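Local coordinates for HD-GYP domain-containing protein (Bdellovibrio bacteriovorus, PDB 3TM8) that binds a pair of iron ions in an HD-GYP domain and probably belongs to the cyclic-di-GMP phosphodiesterase class, at residues R27-R32 with N119-F124. Residues are numbered along the deposited sequence; the frame is centred on the assembly and turned at random. Where two conformers were deposited one is given.
Sequences RVSTLR and NAEEVF. With DMS (dimethyl sulfoxide), chain G.
Arg27, at the end of strand 23-27, lays its side chain over Glu121 and reaches Glu122 on helix 105-125, joining the N-terminal region to a long helix that packs against the HD-GYP helical domain. From CG to NE the arginine chain is extended, and it and the Glu121 chain run antiparallel alongside each other, with Arg27 CD 3.5 Å from Glu121 CB. The guanidinium lies over the helix backbone: Glu122 CA sits beneath one face, 3.4 Å from its plane and toward the rim. Glu122 comes in roughly perpendicular to the arginine chain. Its CG stands anti to the backbone N (chi1 165°) and the chain then bends at chi2, which brings Glu122 OE1 back to Arg27 NH2 in a salt bridge of 2.9 Å. The N-H meets OE1 on the anti side, somewhat out of the carboxylate plane, and the two flat groups are turned 68° apart. A water bridges Arg27 NH1 and the same OE1, while OE2 bonds to Ser132 OG. On the same helix, Asn118 OD1 accepts from Arg27 NH1 and Glu125 OE1 forms a second salt bridge with NH2, which probably limits rotation of the group.

In the conformer given, the Glu121 carboxylate lies near the 3-10 turn 28-30, where a second water accepts from Ser29 N (3.1 Å) and lies 2.8 Å from Glu121 OE1. Ser29 OG binds the carbonyl of Gly114, one more tie to this helix. The turn itself is closed at Arg27 O, which accepts both Thr30 N and, at 2.7 Å and nearly in line with the carbonyl bond, Thr30 OG1.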
loop_
_atom_site.group_PDB
_atom_site.type_symbol
_atom_site.label_atom_id
_atom_site.label_comp_id
_atom_site.label_asym_id
_atom_site.label_seq_id
_atom_site.Cartn_x
_atom_site.Cartn_y
_atom_site.Cartn_z
ATOM N N ARG A 27 4.286 14.161 -2.943
ATOM C CA ARG A 27 3.223 13.276 -2.491
ATOM C C ARG A 27 3.054 13.420 -0.990
ATOM O O ARG A 27 4.018 13.423 -0.233
ATOM C CB ARG A 27 3.503 11.830 -2.895
ATOM C CG ARG A 27 3.654 11.685 -4.394
ATOM C CD ARG A 27 3.558 10.239 -4.878
ATOM N NE ARG A 27 3.846 10.203 -6.301
ATOM C CZ ARG A 27 5.072 10.159 -6.808
ATOM N NH1 ARG A 27 6.122 10.070 -5.996
ATOM N NH2 ARG A 27 5.246 10.183 -8.125
ATOM N N VAL A 28 1.809 13.547 -0.556
ATOM C CA VAL A 28 1.546 13.871 0.836
ATOM C C VAL A 28 2.010 12.784 1.804
ATOM O O VAL A 28 2.314 13.071 2.957
ATOM C CB VAL A 28 0.058 14.233 1.038
ATOM C CG1 VAL A 28 -0.277 14.387 2.517
ATOM C CG2 VAL A 28 -0.260 15.515 0.269
ATOM N N SER A 29 2.092 11.540 1.335
ATOM C CA SER A 29 2.538 10.468 2.220
ATOM C C SER A 29 4.008 10.588 2.623
ATOM O O SER A 29 4.466 9.834 3.471
ATOM C CB SER A 29 2.274 9.097 1.605
ATOM O OG SER A 29 3.057 8.924 0.448
ATOM N N THR A 30 4.739 11.524 2.016
ATOM C CA THR A 30 6.121 11.791 2.404
ATOM C C THR A 30 6.247 12.774 3.569
ATOM O O THR A 30 7.358 13.061 4.003
ATOM C CB THR A 30 6.978 12.307 1.222
ATOM O OG1 THR A 30 6.504 13.585 0.791
ATOM C CG2 THR A 30 6.976 11.321 0.061
ATOM N N LEU A 31 5.126 13.316 4.048
ATOM C CA LEU A 31 5.144 14.270 5.161
ATOM C C LEU A 31 4.740 13.540 6.434
ATOM O O LEU A 31 3.553 13.363 6.713
ATOM C CB LEU A 31 4.215 15.457 4.876
ATOM C CG LEU A 31 4.607 16.241 3.620
ATOM C CD1 LEU A 31 3.520 17.266 3.285
ATOM C CD2 LEU A 31 5.972 16.922 3.775
ATOM N N ARG A 32 5.739 13.065 7.174
ATOM C CA ARG A 32 5.492 12.183 8.303
ATOM C C ARG A 32 6.544 12.411 9.369
ATOM O O ARG A 32 7.636 12.905 9.079
ATOM C CB ARG A 32 5.560 10.705 7.871
ATOM C CG ARG A 32 4.513 10.257 6.852
ATOM C CD ARG A 32 3.106 10.140 7.459
ATOM N NE ARG A 32 2.100 9.788 6.448
ATOM C CZ ARG A 32 1.763 8.547 6.100
ATOM N NH1 ARG A 32 2.299 7.503 6.711
ATOM N NH2 ARG A 32 0.857 8.346 5.154
ATOM N N ASN A 119 6.582 5.258 -2.955
ATOM C CA ASN A 119 7.297 4.468 -3.949
ATOM C C ASN A 119 6.324 3.793 -4.912
ATOM O O ASN A 119 6.578 3.704 -6.112
ATOM C CB ASN A 119 8.161 3.397 -3.283
ATOM C CG ASN A 119 9.220 3.975 -2.361
ATOM O OD1 ASN A 119 9.595 5.151 -2.454
ATOM N ND2 ASN A 119 9.717 3.143 -1.459
ATOM N N ALA A 120 5.206 3.316 -4.373
ATOM C CA ALA A 120 4.184 2.670 -5.195
ATOM C C ALA A 120 3.545 3.669 -6.151
ATOM O O ALA A 120 3.359 3.383 -7.334
ATOM C CB ALA A 120 3.123 2.053 -4.323
ATOM N N GLU A 121 3.214 4.851 -5.637
ATOM C CA GLU A 121 2.604 5.885 -6.461
ATOM C C GLU A 121 3.535 6.276 -7.600
ATOM O O GLU A 121 3.096 6.500 -8.723
ATOM C CB GLU A 121 2.258 7.106 -5.610
ATOM C CG GLU A 121 1.169 6.863 -4.568
ATOM C CD GLU A 121 0.814 8.119 -3.790
ATOM O OE1 GLU A 121 1.371 8.321 -2.684
ATOM O OE2 GLU A 121 -0.020 8.901 -4.285
ATOM N N GLU A 122 4.827 6.367 -7.306
ATOM C CA GLU A 122 5.799 6.730 -8.328
ATOM C C GLU A 122 5.793 5.699 -9.468
ATOM O O GLU A 122 5.840 6.057 -10.638
ATOM C CB GLU A 122 7.183 6.896 -7.701
ATOM C CG GLU A 122 8.332 6.924 -8.679
ATOM C CD GLU A 122 8.397 8.175 -9.507
ATOM O OE1 GLU A 122 7.745 9.180 -9.152
ATOM O OE2 GLU A 122 9.124 8.148 -10.522
ATOM N N VAL A 123 5.708 4.414 -9.129
ATOM C CA VAL A 123 5.599 3.390 -10.159
ATOM C C VAL A 123 4.264 3.498 -10.933
ATOM O O VAL A 123 4.242 3.430 -12.164
ATOM C CB VAL A 123 5.780 1.977 -9.551
ATOM C CG1 VAL A 123 5.501 0.899 -10.593
ATOM C CG2 VAL A 123 7.199 1.824 -8.959
ATOM N N PHE A 124 3.157 3.695 -10.222
ATOM C CA PHE A 124 1.862 3.824 -10.896
ATOM C C PHE A 124 1.875 4.988 -11.901
ATOM O O PHE A 124 1.275 4.904 -12.974
ATOM C CB PHE A 124 0.735 4.087 -9.891
ATOM C CG PHE A 124 0.391 2.920 -8.994
ATOM C CD1 PHE A 124 0.907 1.646 -9.203
ATOM C CD2 PHE A 124 -0.479 3.117 -7.931
ATOM C CE1 PHE A 124 0.548 0.595 -8.361
ATOM C CE2 PHE A 124 -0.834 2.079 -7.092
ATOM C CZ PHE A 124 -0.314 0.820 -7.303
HETATM S S DMS G . -1.493 11.531 4.298
HETATM O O DMS G . -0.448 10.307 3.520
HETATM C C1 DMS G . -3.179 11.138 3.765
HETATM C C2 DMS G . -1.658 11.228 6.076
HETATM O O HOH W 1 8.862 11.043 -6.782
HETATM O O HOH W 2 0.597 10.638 -1.225
#